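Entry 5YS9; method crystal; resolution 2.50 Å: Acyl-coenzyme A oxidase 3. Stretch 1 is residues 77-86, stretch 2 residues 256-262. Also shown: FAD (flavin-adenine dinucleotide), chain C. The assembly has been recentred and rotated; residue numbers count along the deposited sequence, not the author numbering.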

# COMPACT_ATOMS: atom_id res chain seq x y z
N PRO A 77 7.55 12.07 -17.19
CA PRO A 77 6.34 12.79 -16.75
C PRO A 77 5.09 12.35 -17.54
O PRO A 77 5.23 11.77 -18.61
CB PRO A 77 6.65 14.25 -17.08
CG PRO A 77 7.51 14.16 -18.29
CD PRO A 77 8.29 12.85 -18.20
N LYS A 78 3.92 12.69 -17.03
CA LYS A 78 2.68 12.20 -17.60
C LYS A 78 2.49 12.50 -19.08
O LYS A 78 1.99 11.66 -19.74
CB LYS A 78 1.46 12.62 -16.76
CG LYS A 78 0.40 13.52 -17.38
CD LYS A 78 -1.02 13.18 -16.90
CE LYS A 78 -1.96 14.40 -16.79
NZ LYS A 78 -2.55 14.86 -18.08
N GLU A 79 2.98 13.61 -19.61
CA GLU A 79 2.75 13.98 -21.02
C GLU A 79 3.49 13.03 -21.94
O GLU A 79 3.04 12.78 -23.05
CB GLU A 79 3.20 15.42 -21.35
CG GLU A 79 2.50 16.56 -20.61
CD GLU A 79 2.80 16.66 -19.09
OE1 GLU A 79 3.88 16.18 -18.62
OE2 GLU A 79 1.94 17.20 -18.34
N GLN A 80 4.60 12.48 -21.47
CA GLN A 80 5.44 11.59 -22.25
C GLN A 80 4.91 10.18 -22.20
O GLN A 80 4.91 9.44 -23.21
CB GLN A 80 6.88 11.68 -21.75
CG GLN A 80 7.87 11.35 -22.84
CD GLN A 80 9.33 11.23 -22.36
OE1 GLN A 80 9.76 11.92 -21.42
NE2 GLN A 80 10.10 10.36 -23.06
N LEU A 81 4.43 9.79 -21.03
CA LEU A 81 3.66 8.54 -20.89
C LEU A 81 2.43 8.50 -21.83
O LEU A 81 2.16 7.47 -22.50
CB LEU A 81 3.20 8.36 -19.45
CG LEU A 81 3.89 7.44 -18.40
CD1 LEU A 81 5.23 6.83 -18.76
CD2 LEU A 81 3.93 8.15 -17.05
N ARG A 82 1.69 9.60 -21.86
CA ARG A 82 0.57 9.75 -22.78
C ARG A 82 1.05 9.60 -24.24
O ARG A 82 0.44 8.86 -25.02
CB ARG A 82 -0.09 11.13 -22.60
CG ARG A 82 -0.84 11.33 -21.31
CD ARG A 82 -2.12 10.52 -21.34
NE ARG A 82 -2.91 10.73 -20.15
CZ ARG A 82 -3.90 11.61 -20.01
NH1 ARG A 82 -4.52 11.69 -18.87
NH2 ARG A 82 -4.25 12.41 -21.00
N GLU A 83 2.14 10.27 -24.63
CA GLU A 83 2.54 10.18 -26.02
C GLU A 83 3.11 8.80 -26.36
O GLU A 83 2.74 8.24 -27.38
CB GLU A 83 3.47 11.32 -26.43
CG GLU A 83 4.03 11.19 -27.85
CD GLU A 83 4.92 12.35 -28.24
OE1 GLU A 83 5.03 13.34 -27.46
OE2 GLU A 83 5.52 12.27 -29.32
N THR A 84 3.98 8.24 -25.50
CA THR A 84 4.71 7.02 -25.88
C THR A 84 3.77 5.85 -25.86
O THR A 84 3.95 4.89 -26.63
CB THR A 84 5.93 6.73 -24.97
OG1 THR A 84 5.57 6.88 -23.61
CG2 THR A 84 7.10 7.70 -25.27
N ALA A 85 2.72 5.91 -25.06
CA ALA A 85 1.74 4.80 -25.14
C ALA A 85 1.13 4.66 -26.53
O ALA A 85 0.80 3.55 -26.92
CB ALA A 85 0.67 4.90 -24.09
N VAL A 86 0.99 5.75 -27.26
CA VAL A 86 0.44 5.65 -28.62
C VAL A 86 1.43 5.01 -29.56
O VAL A 86 1.08 4.12 -30.30
CB VAL A 86 -0.08 7.00 -29.15
CG1 VAL A 86 -0.59 6.84 -30.59
CG2 VAL A 86 -1.20 7.51 -28.26
N ARG A 256 -0.85 4.71 -13.70
CA ARG A 256 -1.36 4.44 -15.03
C ARG A 256 -1.67 5.70 -15.81
O ARG A 256 -2.70 5.83 -16.43
CB ARG A 256 -2.58 3.52 -14.97
CG ARG A 256 -2.21 2.07 -14.71
CD ARG A 256 -3.38 1.13 -14.91
NE ARG A 256 -3.35 0.02 -13.98
CZ ARG A 256 -3.30 -1.26 -14.32
NH1 ARG A 256 -3.28 -1.60 -15.59
NH2 ARG A 256 -3.27 -2.19 -13.40
N ASP A 257 -0.75 6.64 -15.74
CA ASP A 257 -0.91 7.92 -16.37
C ASP A 257 -0.91 7.87 -17.89
O ASP A 257 -1.32 8.81 -18.51
CB ASP A 257 0.08 8.93 -15.82
CG ASP A 257 -0.48 9.73 -14.66
OD1 ASP A 257 -1.66 10.07 -14.66
OD2 ASP A 257 0.28 10.03 -13.74
N ALA A 258 -0.41 6.79 -18.47
CA ALA A 258 -0.41 6.68 -19.93
C ALA A 258 -1.82 6.65 -20.49
O ALA A 258 -2.01 6.92 -21.68
CB ALA A 258 0.30 5.42 -20.37
N ILE A 259 -2.80 6.23 -19.68
CA ILE A 259 -4.19 6.14 -20.10
C ILE A 259 -4.90 7.47 -19.97
O ILE A 259 -4.85 8.10 -18.94
CB ILE A 259 -4.99 5.14 -19.25
CG1 ILE A 259 -4.31 3.79 -19.21
CG2 ILE A 259 -6.41 5.00 -19.77
CD1 ILE A 259 -4.70 2.99 -18.00
N ASP A 260 -5.61 7.85 -21.02
CA ASP A 260 -6.29 9.16 -21.09
C ASP A 260 -7.76 9.10 -20.66
O ASP A 260 -8.67 9.26 -21.46
CB ASP A 260 -6.15 9.77 -22.51
CG ASP A 260 -6.78 8.91 -23.61
OD1 ASP A 260 -6.60 7.68 -23.56
OD2 ASP A 260 -7.38 9.46 -24.54
N ASN A 261 -7.97 8.89 -19.37
CA ASN A 261 -9.29 8.73 -18.84
C ASN A 261 -9.97 10.08 -18.91
O ASN A 261 -9.42 11.10 -18.46
CB ASN A 261 -9.27 8.27 -17.39
CG ASN A 261 -8.70 6.90 -17.24
OD1 ASN A 261 -9.43 5.90 -17.32
ND2 ASN A 261 -7.39 6.83 -16.95
N GLY A 262 -11.15 10.09 -19.49
CA GLY A 262 -11.83 11.31 -19.67
C GLY A 262 -13.22 11.20 -19.13
O GLY A 262 -13.71 10.09 -18.93
PA FAD C . -18.71 2.75 -5.78
O1A FAD C . -19.56 3.93 -5.51
O2A FAD C . -19.28 1.54 -6.41
O5B FAD C . -18.13 2.31 -4.38
C5B FAD C . -17.37 3.22 -3.60
C4B FAD C . -17.01 2.61 -2.26
O4B FAD C . -18.19 2.29 -1.55
C3B FAD C . -16.24 1.33 -2.45
O3B FAD C . -15.22 1.25 -1.47
C2B FAD C . -17.23 0.25 -2.15
O2B FAD C . -16.57 -0.80 -1.47
C1B FAD C . -18.25 0.90 -1.26
N9A FAD C . -19.56 0.30 -1.58
C8A FAD C . -20.27 0.45 -2.70
N7A FAD C . -21.40 -0.28 -2.66
C5A FAD C . -21.42 -0.91 -1.49
C6A FAD C . -22.32 -1.84 -0.80
N6A FAD C . -23.47 -2.25 -1.36
N1A FAD C . -21.96 -2.27 0.42
C2A FAD C . -20.82 -1.88 1.00
N3A FAD C . -19.96 -1.04 0.43
C4A FAD C . -20.20 -0.54 -0.78
N1 FAD C . -15.22 2.49 -16.04
C2 FAD C . -15.59 2.33 -17.32
O2 FAD C . -16.77 2.09 -17.58
N3 FAD C . -14.75 2.41 -18.34
C4 FAD C . -13.47 2.65 -18.16
O4 FAD C . -12.72 2.73 -19.12
C4X FAD C . -12.98 2.85 -16.80
N5 FAD C . -11.70 3.11 -16.56
C5X FAD C . -11.28 3.29 -15.31
C6 FAD C . -9.95 3.57 -15.11
C7 FAD C . -9.47 3.77 -13.85
C7M FAD C . -8.01 4.05 -13.67
C8 FAD C . -10.39 3.69 -12.69
C8M FAD C . -9.89 3.89 -11.30
C9 FAD C . -11.73 3.40 -12.88
C9A FAD C . -12.21 3.20 -14.16
N10 FAD C . -13.56 2.92 -14.38
C10 FAD C . -13.96 2.75 -15.71
C1' FAD C . -14.53 2.85 -13.29
C2' FAD C . -14.48 1.61 -12.41
O2' FAD C . -15.00 0.53 -13.16
C3' FAD C . -15.33 1.87 -11.17
O3' FAD C . -14.67 2.87 -10.43
C4' FAD C . -15.59 0.71 -10.21
O4' FAD C . -16.09 -0.45 -10.87
C5' FAD C . -16.65 1.08 -9.21
O5' FAD C . -16.19 2.12 -8.38
P FAD C . -17.08 3.38 -8.04
O1P FAD C . -16.22 4.57 -8.23
O2P FAD C . -18.37 3.25 -8.75
O3P FAD C . -17.34 3.21 -6.48
O HOH W 1 -3.78 10.38 -15.92

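Contact between a helix and an irregular loop of acyl-coenzyme A oxidase 3, two segments at least 173 residues apart in sequence wherever they touch, buries 361 Å² summed over both sides. Pro77 stands at the N-cap position and points away from the loop; its backbone carbonyl starts the helix, Pro77 O accepting from Gln80 N (3.0 Å) and Leu81 N (3.2 Å). Lys78 opens the helix opposite Asp257, their CA atoms 5.7 Å apart. Its CB leaves sideways and the end of the chain leads away, so it is the aliphatic part that meets the loop: Lys78 CD lies 3.9 Å from Asp257 OD1, a packing contact of methylene against carboxylate. Glu79 points away and Gln80 is out of reach, both on exposed parts of the helix.

Leu81 returns to the interface, directed toward the loop. Its CD2 packs 4.1 Å from Asp257 CB and its CB 4.2 Å from Ala258 CB, while the backbone Leu81 O comes within 3.5 Å of Ala258 CB. The single methyl of Ala258 lets the loop lie close to the helix: Arg82 CA and Ala258 CA are only 4.3 Å apart.

Arg82 makes the one direct hydrogen bond across the interface. CA-to-CB points sideways, but with chi1 and chi2 both m the chain bends so that its end comes nearer the loop. Arg82 NE donates to Asp257 O at 3.0 Å, with an N-H...O angle of 145° and the acceptor near the guanidinium plane. This carbonyl belongs to the type I turn from Arg256 to Ile259, closed by Ile259 N to Arg256 O at 3.3 Å. Arg82 CD rests 3.6 Å from Ala258 O, and Asp260 CB covers one face of the guanidinium, 3.6 Å from Arg82 NH2. Water 1 extends the link, its O 2.5 Å from Asp257 OD1 and accepting a weak hydrogen bond from Arg82 NH1 at 3.3 Å. The long, multiply donating arginine suits this buried site; NH1 and NH2 also find hydrogen-bond partners elsewhere in the structure.

Glu83 points away. Thr84 turns its hydroxyl back to its own helix, Thr84 OG1 donating to Gln80 O at 2.7 Å. One turn beyond Leu81, Ala85 again points toward the loop, and Ala85 CB meets Ala258 CB at 3.8 Å, a small methyl-to-methyl contact between buried residues. Val86 makes no contact with the loop.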